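Local coordinates for nitroreductase family protein (Sphingopyxis sp., PDB 7DP1) that probably reduces nitro groups of dinitroaniline herbicides with a bound flavin mononucleotide, drawing electrons from NADPH, at residues H168-C173 with I203-E208. The protein carries 1 engineered substitution. Residues are numbered along the deposited sequence; the frame is centred on the assembly and turned at random.
Sequences HGLASC and IGHADE
A171 and G204 face each other as an antiparallel hydrogen-bonded pair, a compact example of how backbone bonding between two segments gives way to a water and side-chain packing as they diverge. A171 N donates to G204 O over 2.7 Å, and G204 N returns a bond to A171 O at 3.1 Å with an N-H...O angle of 172°. One residue further along, S172 and I203 form a non-hydrogen-bonded pair, with their side chains on the sheet face that packs against L165 of helix 148-167; the S172 side chain lies about 8 Å from the bound FMN. Beyond the bridges a water takes over: it donates to G169 O at 2.7 Å and accepts from A206 N at 2.8 Å. G169, at positive phi, is the C-prime residue of the Schellman motif that ends helix 148-167, and the chain passes from this turn into strand 171-175, which pairs with strand 195-204. Around this polar core, methyl CD2 of L170 sits over the centre of the H205 ring, 3.5 Å from the centroid and 14° off the normal, a CH-pi contact. The H205 ring reaches it because CG lies anti to the carbonyl carbon (chi1 -65°); NE2 also makes a weak hydrogen bond to P28 O. An alanine in place of H205 would probably leave the L170 methyl without its aromatic partner and P28 O without this weak donor. A171 CB, on the sheet face away from S172 and I203, meets A206 CB at 3.8 Å. The chemistry implies a join in which two main-chain bonds and a bridging water are flanked by apolar contacts, tying a helix end to the sheet.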
ATOM      1  N   HIS A 168      15.221  -4.480 -10.724  1.00 46.29           N
ATOM      2  CA  HIS A 168      15.759  -4.340 -12.076  1.00 52.19           C
ATOM      3  C   HIS A 168      16.799  -3.222 -12.185  1.00 57.24           C
ATOM      4  O   HIS A 168      17.143  -2.793 -13.279  1.00 55.90           O
ATOM      5  CB  HIS A 168      14.639  -4.109 -13.089  1.00 48.02           C
ATOM      6  CG  HIS A 168      13.761  -5.305 -13.314  1.00 57.27           C
ATOM      7  ND1 HIS A 168      12.682  -5.603 -12.509  1.00 56.23           N
ATOM      8  CD2 HIS A 168      13.806  -6.277 -14.260  1.00 60.58           C
ATOM      9  CE1 HIS A 168      12.095  -6.704 -12.952  1.00 54.74           C
ATOM     10  NE2 HIS A 168      12.760  -7.134 -14.009  1.00 61.93           N
ATOM     11  N   GLY A 169      17.322  -2.776 -11.052  1.00 56.70           N
ATOM     12  CA  GLY A 169      18.396  -1.805 -11.073  1.00 51.86           C
ATOM     13  C   GLY A 169      17.948  -0.357 -11.186  1.00 51.93           C
ATOM     14  O   GLY A 169      18.782   0.535 -11.349  1.00 47.71           O
ATOM     15  N   LEU A 170      16.646  -0.102 -11.091  1.00 50.22           N
ATOM     16  CA  LEU A 170      16.180   1.283 -11.134  1.00 47.08           C
ATOM     17  C   LEU A 170      15.846   1.730  -9.731  1.00 48.73           C
ATOM     18  O   LEU A 170      15.779   0.911  -8.815  1.00 44.47           O
ATOM     19  CB  LEU A 170      14.959   1.442 -12.037  1.00 42.72           C
ATOM     20  CG  LEU A 170      15.169   1.238 -13.542  1.00 50.90           C
ATOM     21  CD1 LEU A 170      13.849   0.929 -14.208  1.00 43.98           C
ATOM     22  CD2 LEU A 170      15.818   2.468 -14.181  1.00 54.84           C
ATOM     23  N   ALA A 171      15.587   3.021  -9.564  1.00 39.21           N
ATOM     24  CA  ALA A 171      15.272   3.531  -8.245  1.00 41.57           C
ATOM     25  C   ALA A 171      14.075   4.435  -8.347  1.00 45.44           C
ATOM     26  O   ALA A 171      13.658   4.794  -9.457  1.00 40.00           O
ATOM     27  CB  ALA A 171      16.454   4.270  -7.647  1.00 44.40           C
ATOM     28  N   SER A 172      13.533   4.819  -7.197  1.00 32.62           N
ATOM     29  CA  SER A 172      12.420   5.745  -7.199  1.00 37.19           C
ATOM     30  C   SER A 172      12.294   6.570  -5.932  1.00 37.44           C
ATOM     31  O   SER A 172      12.947   6.313  -4.920  1.00 39.70           O
ATOM     32  CB  SER A 172      11.125   4.988  -7.463  1.00 30.78           C
ATOM     33  OG  SER A 172      10.737   4.244  -6.323  1.00 33.77           O
ATOM     34  N   CYS A 173      11.448   7.586  -6.021  1.00 41.51           N
ATOM     35  CA  CYS A 173      11.055   8.379  -4.878  1.00 37.37           C
ATOM     36  C   CYS A 173       9.559   8.589  -4.947  1.00 37.15           C
ATOM     37  O   CYS A 173       9.087   9.285  -5.839  1.00 36.97           O
ATOM     38  CB  CYS A 173      11.776   9.738  -4.872  1.00 31.88           C
ATOM     39  SG  CYS A 173      11.569  10.616  -3.280  1.00 43.08           S
ATOM     40  N   ILE A 203      11.053   8.373 -11.026  1.00 39.18           N
ATOM     41  CA  ILE A 203      11.696   7.128 -11.462  1.00 33.23           C
ATOM     42  C   ILE A 203      12.969   7.356 -12.261  1.00 39.52           C
ATOM     43  O   ILE A 203      12.984   8.179 -13.180  1.00 47.27           O
ATOM     44  CB  ILE A 203      10.736   6.276 -12.329  1.00 40.97           C
ATOM     45  CG1 ILE A 203       9.578   5.746 -11.490  1.00 39.90           C
ATOM     46  CG2 ILE A 203      11.453   5.074 -12.915  1.00 43.13           C
ATOM     47  CD1 ILE A 203       8.576   4.946 -12.293  1.00 33.87           C
ATOM     48  N   GLY A 204      14.026   6.603 -11.941  1.00 39.37           N
ATOM     49  CA  GLY A 204      15.276   6.709 -12.676  1.00 45.55           C
ATOM     50  C   GLY A 204      16.393   5.859 -12.109  1.00 49.62           C
ATOM     51  O   GLY A 204      16.158   4.986 -11.255  1.00 51.83           O
ATOM     52  N   HIS A 205      17.607   6.110 -12.599  1.00 49.94           N
ATOM     53  CA  HIS A 205      18.796   5.416 -12.150  1.00 47.54           C
ATOM     54  C   HIS A 205      19.417   6.202 -11.002  1.00 55.62           C
ATOM     55  O   HIS A 205      19.707   7.393 -11.148  1.00 60.56           O
ATOM     56  CB  HIS A 205      19.798   5.269 -13.301  1.00 51.22           C
ATOM     57  CG  HIS A 205      19.319   4.396 -14.422  1.00 56.70           C
ATOM     58  ND1 HIS A 205      19.586   3.045 -14.486  1.00 57.76           N
ATOM     59  CD2 HIS A 205      18.586   4.687 -15.526  1.00 51.94           C
ATOM     60  CE1 HIS A 205      19.052   2.543 -15.586  1.00 58.30           C
ATOM     61  NE2 HIS A 205      18.436   3.516 -16.232  1.00 52.95           N
ATOM     62  N   ALA A 206      19.627   5.546  -9.866  1.00 52.23           N
ATOM     63  CA  ALA A 206      20.175   6.218  -8.687  1.00 55.74           C
ATOM     64  C   ALA A 206      21.626   6.693  -8.851  1.00 63.37           C
ATOM     65  O   ALA A 206      22.478   5.955  -9.343  1.00 69.22           O
ATOM     66  CB  ALA A 206      20.071   5.303  -7.488  1.00 50.91           C
ATOM     67  N   ASP A 207      21.900   7.919  -8.412  1.00 61.80           N
ATOM     68  CA  ASP A 207      23.281   8.395  -8.283  1.00 66.40           C
ATOM     69  C   ASP A 207      23.855   7.772  -7.019  1.00 71.20           C
ATOM     70  O   ASP A 207      23.685   8.295  -5.919  1.00 61.50           O
ATOM     71  CB  ASP A 207      23.342   9.932  -8.231  1.00 64.21           C
ATOM     72  CG  ASP A 207      24.752  10.477  -7.976  1.00 71.65           C
ATOM     73  OD1 ASP A 207      25.696   9.686  -7.749  1.00 69.19           O
ATOM     74  OD2 ASP A 207      24.917  11.719  -8.028  1.00 74.12           O
ATOM     75  N   GLU A 208      24.592   6.683  -7.192  1.00 73.90           N
ATOM     76  CA  GLU A 208      24.940   5.826  -6.072  1.00 77.86           C
ATOM     77  C   GLU A 208      26.175   6.321  -5.322  1.00 88.14           C
ATOM     78  O   GLU A 208      26.766   5.588  -4.529  1.00 95.25           O
ATOM     79  CB  GLU A 208      25.138   4.403  -6.581  1.00 82.10           C
ATOM     80  CG  GLU A 208      25.492   4.355  -8.061  1.00 94.68           C
ATOM     81  CD  GLU A 208      25.189   3.013  -8.695  1.00101.86           C
ATOM     82  OE1 GLU A 208      25.295   1.981  -7.996  1.00105.01           O
ATOM     83  OE2 GLU A 208      24.851   2.988  -9.898  1.00102.71           O
TER
HETATM   84  O   HOH W   1      19.636   2.714  -9.942  1.00 54.14           O